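PDB 6OD8: putative aspartyl-tRNA synthetase from Leishmania major, which probably charges tRNA(Asp) with L-aspartate in an ATP-dependent reaction that releases AMP and diphosphate, as a class II aminoacyl-tRNA synthetase. Local coordinates for the interface of chains A and B. Coordinates in Å, arbitrary orientation; residue numbers count along the deposited sequence, not the author numbering. Chains: chain A/B, Putative aspartyl-tRNA synthetase.

Contact 1: the interface of chains A and B. Residues chain A 271, 295, 297, 310, 551; chain B 245-249.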
# COMPACT_ATOMS: atom_id res chain seq x y z
N LEU A 271 -15.03 12.84 -3.34
CA LEU A 271 -14.13 11.80 -2.89
C LEU A 271 -14.83 10.44 -2.94
O LEU A 271 -15.98 10.30 -2.52
CB LEU A 271 -13.63 12.07 -1.46
CG LEU A 271 -12.70 13.25 -1.26
CD1 LEU A 271 -12.34 13.38 0.24
CD2 LEU A 271 -11.43 13.08 -2.10
N PRO A 295 -6.80 4.96 0.96
CA PRO A 295 -7.83 5.64 1.75
C PRO A 295 -9.21 5.45 1.17
O PRO A 295 -9.41 5.36 -0.04
CB PRO A 295 -7.42 7.12 1.69
CG PRO A 295 -6.23 7.22 0.80
CD PRO A 295 -5.78 5.86 0.39
N PHE A 297 -13.43 6.92 2.21
CA PHE A 297 -14.06 8.07 2.85
C PHE A 297 -15.54 7.75 3.04
O PHE A 297 -16.18 7.27 2.10
CB PHE A 297 -13.84 9.34 2.02
CG PHE A 297 -12.37 9.67 1.78
CD1 PHE A 297 -11.64 10.40 2.71
CD2 PHE A 297 -11.72 9.24 0.61
CE1 PHE A 297 -10.28 10.71 2.49
CE2 PHE A 297 -10.36 9.53 0.39
CZ PHE A 297 -9.63 10.27 1.34
N GLU A 310 -12.53 9.02 7.55
CA GLU A 310 -11.51 8.60 6.62
C GLU A 310 -10.86 7.38 7.22
O GLU A 310 -10.49 7.40 8.41
CB GLU A 310 -10.46 9.72 6.39
CG GLU A 310 -9.27 9.18 5.60
CD GLU A 310 -8.26 10.26 5.18
OE1 GLU A 310 -8.44 11.45 5.51
OE2 GLU A 310 -7.27 9.90 4.50
N ARG A 551 -9.82 10.70 11.84
CA ARG A 551 -10.73 11.65 11.25
C ARG A 551 -12.15 11.23 11.62
O ARG A 551 -12.52 10.08 11.39
CB ARG A 551 -10.59 11.69 9.72
CG ARG A 551 -9.25 12.26 9.21
CD ARG A 551 -9.24 13.77 9.51
NE ARG A 551 -7.97 14.42 9.19
CZ ARG A 551 -6.99 14.62 10.06
NH1 ARG A 551 -7.10 14.21 11.32
NH2 ARG A 551 -5.87 15.21 9.66
N SER B 245 -1.44 7.79 6.95
CA SER B 245 -1.76 9.10 7.50
C SER B 245 -2.89 9.73 6.71
O SER B 245 -3.14 9.35 5.56
CB SER B 245 -0.51 10.00 7.49
OG SER B 245 -0.01 10.24 6.19
N PRO B 246 -3.62 10.68 7.31
CA PRO B 246 -4.85 11.17 6.67
C PRO B 246 -4.58 12.03 5.45
O PRO B 246 -3.62 12.81 5.39
CB PRO B 246 -5.52 12.00 7.78
CG PRO B 246 -4.40 12.39 8.69
CD PRO B 246 -3.36 11.33 8.61
N LYS B 247 -5.47 11.89 4.46
CA LYS B 247 -5.39 12.75 3.30
C LYS B 247 -6.26 14.00 3.45
O LYS B 247 -6.03 14.99 2.76
CB LYS B 247 -5.78 11.97 2.03
CG LYS B 247 -5.04 10.62 1.86
CD LYS B 247 -3.52 10.75 1.96
CE LYS B 247 -2.91 9.39 2.36
NZ LYS B 247 -1.52 9.59 2.89
N ILE B 248 -7.23 13.98 4.36
CA ILE B 248 -7.98 15.18 4.71
C ILE B 248 -7.24 15.90 5.83
O ILE B 248 -6.96 15.31 6.88
CB ILE B 248 -9.43 14.85 5.13
CG1 ILE B 248 -10.17 14.16 3.97
CG2 ILE B 248 -10.16 16.11 5.54
CD1 ILE B 248 -11.61 13.73 4.33
N ILE B 249 -6.95 17.18 5.62
CA ILE B 249 -6.22 17.98 6.59
C ILE B 249 -7.00 19.25 6.87
O ILE B 249 -7.89 19.65 6.11
CB ILE B 249 -4.81 18.29 6.09
CG1 ILE B 249 -4.87 19.13 4.81
CG2 ILE B 249 -4.06 16.98 5.84
CD1 ILE B 249 -3.49 19.63 4.29
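In A:Glu310, CG lies anti to the backbone N (chi1 170°) and the chain runs on extended, which carries the carboxylate straight to the backbone of B:Lys247 and B:Ile248. A:Arg551 instead bends at chi2 (-70°), and this brings one face of its guanidinium over the CG edge of B:Pro246.

The carboxylate caps two successive backbone amides. A:Glu310 OE2 accepts from B:Lys247 N at 2.7 Å, in a nearly straight bond (173° at H). A:Glu310 OE1 accepts from B:Ile248 N at 3.0 Å. Both oxygens accept through their syn lone pairs, in a two-pronged grip on the main chain. The paired bonds should fix the rotation of the carboxylate.

B:Ile248 presents its other backbone group to A:Arg551. The guanidinium grips that carbonyl side-on with two nitrogens. A:Arg551 NE is 2.7 Å from B:Ile248 O, and it sits above the carbonyl plane. A:Arg551 NH2 is 3.0 Å from B:Ile248 O and lies in that plane. One face of the guanidinium is covered by B:Pro246, whose CG is 3.7 Å from A:Arg551 CZ.

The side chain of B:Ile248 points into an apolar patch. B:Ile248 CD1 touches A:Phe297 CD1 at 3.7 Å, and also meets CE1 of that ring. A:Leu271 CD1 covers one face of the ring, over its centre. B:Lys247 crosses A:Pro295 at about a right angle, with B:Lys247 CG 3.8 Å from A:Pro295 CG. The bend of the lysine takes its amine away from A:Glu310, and NZ makes a weak bond to B:Ser245 O in its own chain.

B:Pro246 is the invariant proline of class II motif 1, the dimer-forming motif of these enzymes. It precedes strand 248-249 of chain B. Chain A supplies the motif 2 strands 289-297 and 310-319, strand 267-271 and the C-terminal loop with A:Arg551. The contact thus joins two catalytic domains.

Contact 2: the interface of chains A and B. Residues chain A 62-63, 142, 174-175; chain B 490-491, 519-520, 522.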
# COMPACT_ATOMS: atom_id res chain seq x y z
N MET A 62 23.60 20.87 17.96
CA MET A 62 22.51 20.31 17.17
C MET A 62 23.05 19.42 16.07
O MET A 62 24.04 19.74 15.41
CB MET A 62 21.67 21.43 16.57
CG MET A 62 20.39 20.95 15.87
SD MET A 62 19.55 22.33 15.07
CE MET A 62 20.83 23.02 14.02
N VAL A 63 22.40 18.28 15.86
CA VAL A 63 22.80 17.37 14.80
C VAL A 63 22.49 18.05 13.47
O VAL A 63 21.34 18.38 13.18
CB VAL A 63 22.07 16.02 14.93
CG1 VAL A 63 22.32 15.14 13.71
CG2 VAL A 63 22.49 15.33 16.23
N ILE A 142 15.79 13.82 24.71
CA ILE A 142 16.60 12.78 24.10
C ILE A 142 18.05 13.06 24.43
O ILE A 142 18.53 14.19 24.27
CB ILE A 142 16.35 12.70 22.58
CG1 ILE A 142 14.92 12.22 22.33
CG2 ILE A 142 17.36 11.76 21.95
CD1 ILE A 142 14.48 12.34 20.89
N VAL A 174 20.47 15.77 23.36
CA VAL A 174 20.36 15.97 21.92
C VAL A 174 19.27 16.99 21.62
O VAL A 174 19.52 18.00 20.94
CB VAL A 174 20.10 14.62 21.24
CG1 VAL A 174 19.83 14.78 19.74
CG2 VAL A 174 21.27 13.66 21.48
N THR A 175 18.05 16.76 22.11
CA THR A 175 17.02 17.79 22.17
C THR A 175 16.37 17.76 23.55
O THR A 175 16.26 16.71 24.18
CB THR A 175 15.93 17.59 21.11
OG1 THR A 175 15.38 16.28 21.23
CG2 THR A 175 16.51 17.75 19.71
N HIS B 490 14.57 19.61 13.12
CA HIS B 490 13.87 18.97 14.23
C HIS B 490 13.80 19.87 15.47
O HIS B 490 13.23 19.47 16.50
CB HIS B 490 14.55 17.64 14.57
CG HIS B 490 15.98 17.79 14.97
ND1 HIS B 490 16.97 18.19 14.09
CD2 HIS B 490 16.60 17.60 16.17
CE1 HIS B 490 18.13 18.25 14.73
NE2 HIS B 490 17.93 17.89 15.98
N ASP B 491 14.31 21.10 15.38
CA ASP B 491 14.20 22.09 16.45
C ASP B 491 13.07 23.06 16.16
O ASP B 491 13.05 23.68 15.08
CB ASP B 491 15.51 22.87 16.61
CG ASP B 491 15.43 23.86 17.74
OD1 ASP B 491 15.68 23.44 18.89
OD2 ASP B 491 15.05 25.02 17.48
N GLY B 519 10.89 16.80 22.95
CA GLY B 519 12.02 15.99 22.56
C GLY B 519 11.82 15.48 21.14
O GLY B 519 10.75 14.94 20.80
N ALA B 520 12.81 15.68 20.28
CA ALA B 520 12.70 15.29 18.89
C ALA B 520 13.95 14.56 18.45
O ALA B 520 15.06 14.87 18.90
CB ALA B 520 12.46 16.51 17.97
N PRO B 522 16.66 13.76 15.50
CA PRO B 522 17.12 14.17 14.17
C PRO B 522 16.60 13.16 13.16
O PRO B 522 16.55 11.96 13.43
CB PRO B 522 18.65 14.13 14.28
CG PRO B 522 18.95 14.23 15.79
CD PRO B 522 17.77 13.48 16.43
O HOH W 1 20.17 17.93 17.86
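A:Thr175 meets B:Ala520 through its hydroxyl and B:His490 through its methyl. A:Thr175 CB lies 3.6 Å from B:Ala520 O, so the branches start close to the partner backbone. OG1 sits between the backbone N and the carbonyl carbon (chi1 55°), where it reaches both polar backbone atoms of one residue. A:Thr175 OG1 donates to B:Ala520 O at 2.7 Å, tilted 17° from the carbonyl plane. B:Ala520 N in turn donates to A:Thr175 OG1 at 2.8 Å (159° at H). The hydroxyl therefore serves as donor and acceptor at once. On the other branch, A:Thr175 CG2 reaches the rim of the histidine ring, 3.5 Å from B:His490 CD2.

B:His490 is held between apolar and polar neighbours. Within its own chain, B:Pro522 CA covers one face of the imidazole, over its centre. A:Met62 CG approaches from the side of the ring away from B:Pro522, near its rim, 3.7 Å from B:His490 CE1. At the edge, in the ring plane, B:His490 NE2 pairs with water 1 at 2.9 Å. Water 1 also bonds to A:Val63 N at 3.0 Å and to A:Val174 O. This bridge ties the imidazole to two backbone groups of chain A and should limit its rotation.

B:Pro522 also faces chain A. It lies across A:Val63, with B:Pro522 CG 3.7 Å from A:Val63 CB. A:Val174 CG1 approaches the same proline more loosely. The CD1 tip of A:Ile142 rests beside the backbone of B:Ala520.

On chain A, the site gathers the start of strand 142-151 in the OB-fold anticodon-binding region, A:Val174 with A:Thr175, and the loop after strand 59-59 with A:Met62 and A:Val63. On chain B, it uses two loops of the catalytic region. One comes just before helix 492-501. The other joins helix 510-514 to strand 523-529, which with helix 530-538 forms motif 3.

The centres of contact 1 and contact 2 are about 29 Å apart, and the two share no residue. In both, chain B contributes its catalytic region. Chain A changes: contact 1 uses its catalytic core, whereas contact 2 uses the loop at A:Met62 and A:Val63 and the OB-fold region. Contact 1 thus belongs to the motif 1 dimer core typical of class II synthetases. Contact 2 lies towards the outside and may help set the anticodon-binding region of one subunit against the catalytic region of the other. The two-fold axis repeats both, so each chain plays both roles in the dimer.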